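Phosphopantetheine adenylyltransferase (Archaeoglobus fulgidus, PDB 3DO8) probably transfers the adenylyl group of ATP reversibly to 4'-phosphopantetheine, giving dephospho-CoA and pyrophosphate in coenzyme A biosynthesis. Local coordinates at the interface of chains A and B. Numbering follows the deposited sequence. Chains: chain A/B, Phosphopantetheine adenylyltransferase.

Contacts 1 and 2 are neighbouring patches of one two-fold symmetric interface between chains A and B, their C-alpha centres about 9 Å apart. They share A:Lys25 and B:Leu26, so helix 14-27 of each chain contributes to both contacts. Contact 2 holds the centre, where strand 116-121 of A pairs antiparallel with strand 116-120 of B; contact 1 lies to one side, with helix ends and a water-bridged carboxylate. A continuous strand pairing with polar and apolar flanks is compatible with a dimer, although the structure alone does not show that the pair forms in solution.

Contact 1: the interface of chains A and B. Residues chain A 25, 137, 141; chain B 2, 24-28, 88.
A water lying between the subunits, water 2, is gripped by three groups: the ammonium NZ of A:Lys25, the backbone carbonyl O of B:Leu26 and the carboxylate OE1 of B:Glu88. The enzyme belongs to the cytidylyltransferase-like nucleotidyltransferases, and both A:Lys25 and B:Leu26 sit near the end of helix 14-27, which starts within the family's HxGH motif. The water is 2.8 Å from A:Lys25 NZ. Its distance to B:Leu26 O is 2.7 Å, so it ties a helix-end carbonyl to the other chain. A:Lys25 delivers its NZ through a chain extended beyond CG, with CG anti to the carbonyl carbon (chi1 -74°). The same NZ donates to A:Lys137 O at 3.0 Å, approaching from above the carbonyl plane, and so anchors the loop that carries the next bond. There, the backbone N of A:Lys137 donates to B:Glu88 OE2 at 2.9 Å. That bond is nearly straight, 167° at the hydrogen, but N arrives from above the carboxylate plane, 65° out of it. Both carboxylate oxygens of B:Glu88 are thus engaged from chain A, OE2 directly and OE1 through water. On its own side, B:Lys2 NZ forms a loose salt bridge to B:Glu88 OE2, 3.6 Å away, and together with A:Lys25 NZ would be expected to stabilise the charged carboxylate. Lower on the lysine, A:Lys25 crosses B:Leu26 at about a right angle: its CB touches the CD2 branch at 3.6 Å. A second water, water 1, joins the carbonyl oxygens of A:Lys25 and B:Lys25, the equivalent residues of the two chains. A:Ile141, poorly ordered, spreads over the end of the chain B helix, CG2 lying 3.7 Å from B:Leu26 O.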
loop_
_atom_site.group_PDB
_atom_site.type_symbol
_atom_site.label_atom_id
_atom_site.label_comp_id
_atom_site.label_asym_id
_atom_site.label_seq_id
_atom_site.Cartn_x
_atom_site.Cartn_y
_atom_site.Cartn_z
ATOM N N LYS A 25 7.415 -6.104 -1.142
ATOM C CA LYS A 25 7.963 -5.021 -1.924
ATOM C C LYS A 25 8.392 -3.872 -1.011
ATOM O O LYS A 25 9.443 -3.251 -1.239
ATOM C CB LYS A 25 6.994 -4.604 -3.041
ATOM C CG LYS A 25 6.977 -5.644 -4.174
ATOM C CD LYS A 25 5.912 -5.444 -5.215
ATOM C CE LYS A 25 6.127 -6.446 -6.361
ATOM N NZ LYS A 25 4.956 -6.550 -7.260
ATOM N N LYS A 137 2.531 -8.754 -11.220
ATOM C CA LYS A 137 3.709 -9.600 -11.282
ATOM C C LYS A 137 4.329 -9.709 -9.882
ATOM O O LYS A 137 4.921 -8.745 -9.377
ATOM C CB LYS A 137 4.700 -9.035 -12.295
ATOM C CG LYS A 137 4.129 -9.001 -13.721
ATOM C CD LYS A 137 4.389 -10.291 -14.491
ATOM C CE LYS A 137 5.828 -10.362 -14.989
ATOM N NZ LYS A 137 5.993 -11.314 -16.130
ATOM N N ILE A 141 11.193 -6.256 -6.864
ATOM C CA ILE A 141 11.433 -5.530 -8.116
ATOM C C ILE A 141 12.938 -5.279 -8.396
ATOM O O ILE A 141 13.353 -5.248 -9.557
ATOM C CB ILE A 141 10.637 -4.173 -8.159
ATOM C CG1 ILE A 141 11.223 -3.155 -7.184
ATOM C CG2 ILE A 141 9.137 -4.383 -7.861
ATOM C CD1 ILE A 141 10.523 -1.842 -7.225
ATOM N N LYS B 2 3.685 -0.438 -13.990
ATOM C CA LYS B 2 3.423 -1.171 -12.757
ATOM C C LYS B 2 2.503 -0.346 -11.893
ATOM O O LYS B 2 1.473 -0.846 -11.445
ATOM C CB LYS B 2 4.739 -1.454 -11.979
ATOM C CG LYS B 2 5.416 -2.693 -12.424
ATOM C CD LYS B 2 6.778 -2.906 -11.792
ATOM C CE LYS B 2 7.108 -4.408 -11.791
ATOM N NZ LYS B 2 6.428 -5.153 -12.913
ATOM N N ILE B 24 7.506 3.938 -5.206
ATOM C CA ILE B 24 8.805 3.489 -5.742
ATOM C C ILE B 24 9.150 2.072 -5.322
ATOM O O ILE B 24 9.692 1.271 -6.115
ATOM C CB ILE B 24 9.950 4.482 -5.401
ATOM C CG1 ILE B 24 9.689 5.801 -6.118
ATOM C CG2 ILE B 24 11.269 3.899 -5.809
ATOM C CD1 ILE B 24 10.613 6.926 -5.738
ATOM N N LYS B 25 8.812 1.728 -4.090
ATOM C CA LYS B 25 8.996 0.337 -3.638
ATOM C C LYS B 25 8.155 -0.645 -4.445
ATOM O O LYS B 25 8.596 -1.765 -4.741
ATOM C CB LYS B 25 8.788 0.209 -2.148
ATOM C CG LYS B 25 9.944 0.865 -1.408
ATOM C CD LYS B 25 9.720 1.104 0.045
ATOM C CE LYS B 25 11.053 1.401 0.726
ATOM N NZ LYS B 25 10.805 1.708 2.153
ATOM N N LEU B 26 6.956 -0.234 -4.818
ATOM C CA LEU B 26 6.081 -1.094 -5.608
ATOM C C LEU B 26 6.421 -1.092 -7.086
ATOM O O LEU B 26 6.224 -2.123 -7.752
ATOM C CB LEU B 26 4.603 -0.700 -5.414
ATOM C CG LEU B 26 4.005 -0.921 -4.036
ATOM C CD1 LEU B 26 2.523 -0.474 -3.992
ATOM C CD2 LEU B 26 4.214 -2.331 -3.522
ATOM N N GLY B 27 6.905 0.035 -7.621
ATOM C CA GLY B 27 7.052 0.197 -9.055
ATOM C C GLY B 27 8.459 0.285 -9.580
ATOM O O GLY B 27 8.678 0.122 -10.787
ATOM N N GLY B 28 9.414 0.553 -8.713
ATOM C CA GLY B 28 10.790 0.687 -9.139
ATOM C C GLY B 28 11.096 1.973 -9.876
ATOM O O GLY B 28 10.320 2.913 -9.864
ATOM N N GLU B 88 -0.783 -2.353 -12.242
ATOM C CA GLU B 88 -0.839 -3.340 -11.164
ATOM C C GLU B 88 -1.345 -2.720 -9.868
ATOM O O GLU B 88 -2.130 -3.320 -9.165
ATOM C CB GLU B 88 0.540 -3.944 -10.860
ATOM C CG GLU B 88 1.268 -4.556 -12.065
ATOM C CD GLU B 88 2.591 -5.238 -11.712
ATOM O OE1 GLU B 88 3.240 -4.892 -10.690
ATOM O OE2 GLU B 88 2.978 -6.152 -12.483
HETATM O O HOH W 1 10.642 -2.949 -3.625
HETATM O O HOH W 2 4.361 -3.994 -8.305
#

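Contact 2: the interface of chains A and B. Residues chain A 18, 21-22, 25, 118-121, 136, 138; chain B 26, 89, 116-119.
B:Tyr89 reaches into chain A with its phenol, whose OH donates to A:Asp21 OD2 at 2.7 Å. The phenol OH is placed on the anti lone pair of that oxygen, the side away from OD1. The carboxylate and ring planes are 16° apart, nearly coplanar, and A:Asp21 OD2 stands at the ring's edge, in its plane. From the face opposite A:Ile136, A:Val22 CG2 meets B:Tyr89 CE1 at 3.6 Å, off the ring plane and crossing obliquely. One face of the phenol is capped by A:Ile136, poorly ordered, which comes in at about a right angle and puts CG1 above the plane, offset toward the rim. A:Ile136 belongs to the ISSTRI signature of the nucleotidyltransferase family.

Beside this pocket, strands 116-121 of A and 116-120 of B pair antiparallel across the two-fold. A:Lys119 and B:Lys119 exchange reciprocal backbone bonds; B:Lys119 N to A:Lys119 O is 2.8 Å, nearly straight and in the carbonyl plane. Two residues along, A:Asp121 N donates to B:Ile117 O at 2.9 Å, almost along the C=O axis, and water 3 bridges A:Asp121 O to B:Ile117 N. The two Val118 side chains touch through their CG1 branches at 3.4 Å, tighter than usual packing, each with CG1 anti to its backbone N. A:Val120 CG1 rests obliquely on B:Thr116 CG2, whereas the tip-to-tip approach of A:Lys18 NZ to B:Thr116 OG1 is a weak hydrogen bond.

In the second shell, A:Lys25 NZ sets the phenol's acceptor by donating to the syn lone pair of A:Asp21 OD2 at 2.6 Å. This oxygen accepts from at least these two donors, which probably keeps the carboxylate ionised. A:Asp21 CG is anti to the backbone N (chi1 -169°), which turns the group toward both. From the middle of the strand pairing A:Lys119, extended until it bends at chi4, brings NZ to the syn lone pair of A:Asp121 OD1, at the strand end, at 2.8 Å.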
loop_
_atom_site.group_PDB
_atom_site.type_symbol
_atom_site.label_atom_id
_atom_site.label_comp_id
_atom_site.label_asym_id
_atom_site.label_seq_id
_atom_site.Cartn_x
_atom_site.Cartn_y
_atom_site.Cartn_z
ATOM N N LYS A 18 -2.109 -10.400 -2.439
ATOM C CA LYS A 18 -1.846 -8.988 -2.716
ATOM C C LYS A 18 -1.198 -8.319 -1.514
ATOM O O LYS A 18 -0.246 -7.546 -1.656
ATOM C CB LYS A 18 -3.108 -8.256 -3.118
ATOM C CG LYS A 18 -3.685 -8.704 -4.452
ATOM C CD LYS A 18 -5.050 -8.095 -4.748
ATOM C CE LYS A 18 -5.424 -8.298 -6.225
ATOM N NZ LYS A 18 -6.737 -7.656 -6.483
ATOM N N ASP A 21 2.381 -9.394 -1.313
ATOM C CA ASP A 21 3.220 -8.786 -2.364
ATOM C C ASP A 21 3.597 -7.366 -1.946
ATOM O O ASP A 21 4.729 -6.944 -2.074
ATOM C CB ASP A 21 2.476 -8.723 -3.698
ATOM C CG ASP A 21 3.388 -8.353 -4.855
ATOM O OD1 ASP A 21 4.368 -9.104 -5.088
ATOM O OD2 ASP A 21 3.114 -7.310 -5.534
ATOM N N VAL A 22 2.611 -6.608 -1.503
ATOM C CA VAL A 22 2.861 -5.213 -1.106
ATOM C C VAL A 22 3.853 -5.209 0.078
ATOM O O VAL A 22 4.817 -4.468 0.080
ATOM C CB VAL A 22 1.532 -4.448 -0.773
ATOM C CG1 VAL A 22 1.818 -3.129 -0.062
ATOM C CG2 VAL A 22 0.681 -4.270 -2.031
ATOM N N LYS A 25 7.415 -6.104 -1.142
ATOM C CA LYS A 25 7.963 -5.021 -1.924
ATOM C C LYS A 25 8.392 -3.872 -1.011
ATOM O O LYS A 25 9.443 -3.251 -1.239
ATOM C CB LYS A 25 6.994 -4.604 -3.041
ATOM C CG LYS A 25 6.977 -5.644 -4.174
ATOM C CD LYS A 25 5.912 -5.444 -5.215
ATOM C CE LYS A 25 6.127 -6.446 -6.361
ATOM N NZ LYS A 25 4.956 -6.550 -7.260
ATOM N N VAL A 118 -0.722 1.250 5.423
ATOM C CA VAL A 118 -0.822 0.996 3.985
ATOM C C VAL A 118 -2.010 0.061 3.768
ATOM O O VAL A 118 -1.946 -1.119 4.089
ATOM C CB VAL A 118 0.503 0.403 3.415
ATOM C CG1 VAL A 118 0.344 0.114 1.898
ATOM C CG2 VAL A 118 1.679 1.332 3.773
ATOM N N LYS A 119 -3.127 0.619 3.292
ATOM C CA LYS A 119 -4.347 -0.134 3.132
ATOM C C LYS A 119 -4.428 -0.617 1.709
ATOM O O LYS A 119 -4.443 0.172 0.766
ATOM C CB LYS A 119 -5.559 0.742 3.409
ATOM C CG LYS A 119 -6.872 0.004 3.366
ATOM C CD LYS A 119 -7.998 1.007 3.426
ATOM C CE LYS A 119 -9.355 0.342 3.405
ATOM N NZ LYS A 119 -10.249 0.984 2.371
ATOM N N VAL A 120 -4.478 -1.917 1.550
ATOM C CA VAL A 120 -4.563 -2.514 0.213
ATOM C C VAL A 120 -6.017 -2.927 0.014
ATOM O O VAL A 120 -6.534 -3.785 0.744
ATOM C CB VAL A 120 -3.648 -3.713 0.126
ATOM C CG1 VAL A 120 -3.736 -4.430 -1.246
ATOM C CG2 VAL A 120 -2.195 -3.292 0.513
ATOM N N ASP A 121 -6.685 -2.302 -0.953
ATOM C CA ASP A 121 -8.087 -2.654 -1.275
ATOM C C ASP A 121 -8.047 -3.922 -2.117
ATOM O O ASP A 121 -7.923 -3.908 -3.336
ATOM C CB ASP A 121 -8.791 -1.514 -1.991
ATOM C CG ASP A 121 -9.356 -0.442 -1.039
ATOM O OD1 ASP A 121 -9.150 -0.476 0.195
ATOM O OD2 ASP A 121 -10.053 0.442 -1.560
ATOM N N ILE A 136 -0.908 -8.715 -11.302
ATOM C CA ILE A 136 0.255 -8.184 -10.611
ATOM C C ILE A 136 1.385 -9.204 -10.725
ATOM O O ILE A 136 1.215 -10.379 -10.370
ATOM C CB ILE A 136 -0.004 -7.935 -9.119
ATOM C CG1 ILE A 136 -1.074 -6.853 -8.912
ATOM C CG2 ILE A 136 1.291 -7.529 -8.440
ATOM C CD1 ILE A 136 -1.832 -6.994 -7.600
ATOM N N ARG A 138 4.159 -10.878 -9.256
ATOM C CA ARG A 138 4.715 -11.141 -7.919
ATOM C C ARG A 138 6.219 -11.255 -7.960
ATOM O O ARG A 138 6.786 -11.828 -8.886
ATOM C CB ARG A 138 4.188 -12.453 -7.329
ATOM C CG ARG A 138 2.694 -12.568 -7.257
ATOM C CD ARG A 138 2.063 -11.282 -6.822
ATOM N NE ARG A 138 0.675 -11.489 -6.417
ATOM C CZ ARG A 138 -0.157 -10.523 -6.037
ATOM N NH1 ARG A 138 0.224 -9.244 -6.016
ATOM N NH2 ARG A 138 -1.385 -10.842 -5.688
ATOM N N LEU B 26 6.956 -0.234 -4.818
ATOM C CA LEU B 26 6.081 -1.094 -5.608
ATOM C C LEU B 26 6.421 -1.092 -7.086
ATOM O O LEU B 26 6.224 -2.123 -7.752
ATOM C CB LEU B 26 4.603 -0.700 -5.414
ATOM C CG LEU B 26 4.005 -0.921 -4.036
ATOM C CD1 LEU B 26 2.523 -0.474 -3.992
ATOM C CD2 LEU B 26 4.214 -2.331 -3.522
ATOM N N TYR B 89 -0.860 -1.518 -9.564
ATOM C CA TYR B 89 -1.245 -0.816 -8.355
ATOM C C TYR B 89 -1.524 0.656 -8.636
ATOM O O TYR B 89 -0.861 1.268 -9.471
ATOM C CB TYR B 89 -0.123 -0.888 -7.321
ATOM C CG TYR B 89 0.128 -2.278 -6.759
ATOM C CD1 TYR B 89 -0.825 -2.910 -5.975
ATOM C CD2 TYR B 89 1.340 -2.955 -6.985
ATOM C CE1 TYR B 89 -0.602 -4.146 -5.425
ATOM C CE2 TYR B 89 1.554 -4.213 -6.465
ATOM C CZ TYR B 89 0.584 -4.806 -5.665
ATOM O OH TYR B 89 0.789 -6.089 -5.141
ATOM N N THR B 116 -5.637 -2.714 -8.244
ATOM C CA THR B 116 -5.561 -2.746 -6.780
ATOM C C THR B 116 -5.133 -1.380 -6.267
ATOM O O THR B 116 -4.069 -0.878 -6.631
ATOM C CB THR B 116 -4.554 -3.806 -6.312
ATOM O OG1 THR B 116 -4.930 -5.106 -6.812
ATOM C CG2 THR B 116 -4.454 -3.860 -4.784
ATOM N N ILE B 117 -5.967 -0.780 -5.439
ATOM C CA ILE B 117 -5.675 0.515 -4.811
ATOM C C ILE B 117 -4.889 0.319 -3.515
ATOM O O ILE B 117 -5.221 -0.550 -2.696
ATOM C CB ILE B 117 -6.951 1.298 -4.524
ATOM C CG1 ILE B 117 -7.702 1.590 -5.825
ATOM C CG2 ILE B 117 -6.658 2.581 -3.697
ATOM C CD1 ILE B 117 -9.105 2.109 -5.575
ATOM N N VAL B 118 -3.839 1.116 -3.371
ATOM C CA VAL B 118 -2.953 1.071 -2.191
ATOM C C VAL B 118 -2.988 2.469 -1.615
ATOM O O VAL B 118 -2.475 3.422 -2.215
ATOM C CB VAL B 118 -1.518 0.668 -2.568
ATOM C CG1 VAL B 118 -0.585 0.716 -1.369
ATOM C CG2 VAL B 118 -1.504 -0.747 -3.233
ATOM N N LYS B 119 -3.634 2.604 -0.467
ATOM C CA LYS B 119 -3.840 3.898 0.171
ATOM C C LYS B 119 -2.822 4.057 1.282
ATOM O O LYS B 119 -2.751 3.234 2.226
ATOM C CB LYS B 119 -5.255 4.001 0.746
ATOM C CG LYS B 119 -5.610 5.342 1.415
ATOM C CD LYS B 119 -6.934 5.187 2.197
ATOM C CE LYS B 119 -7.343 6.441 2.887
ATOM N NZ LYS B 119 -7.993 6.061 4.179
HETATM O O HOH W 3 -8.646 -1.858 -5.244
HETATM O O HOH W 4 4.361 -3.994 -8.305
#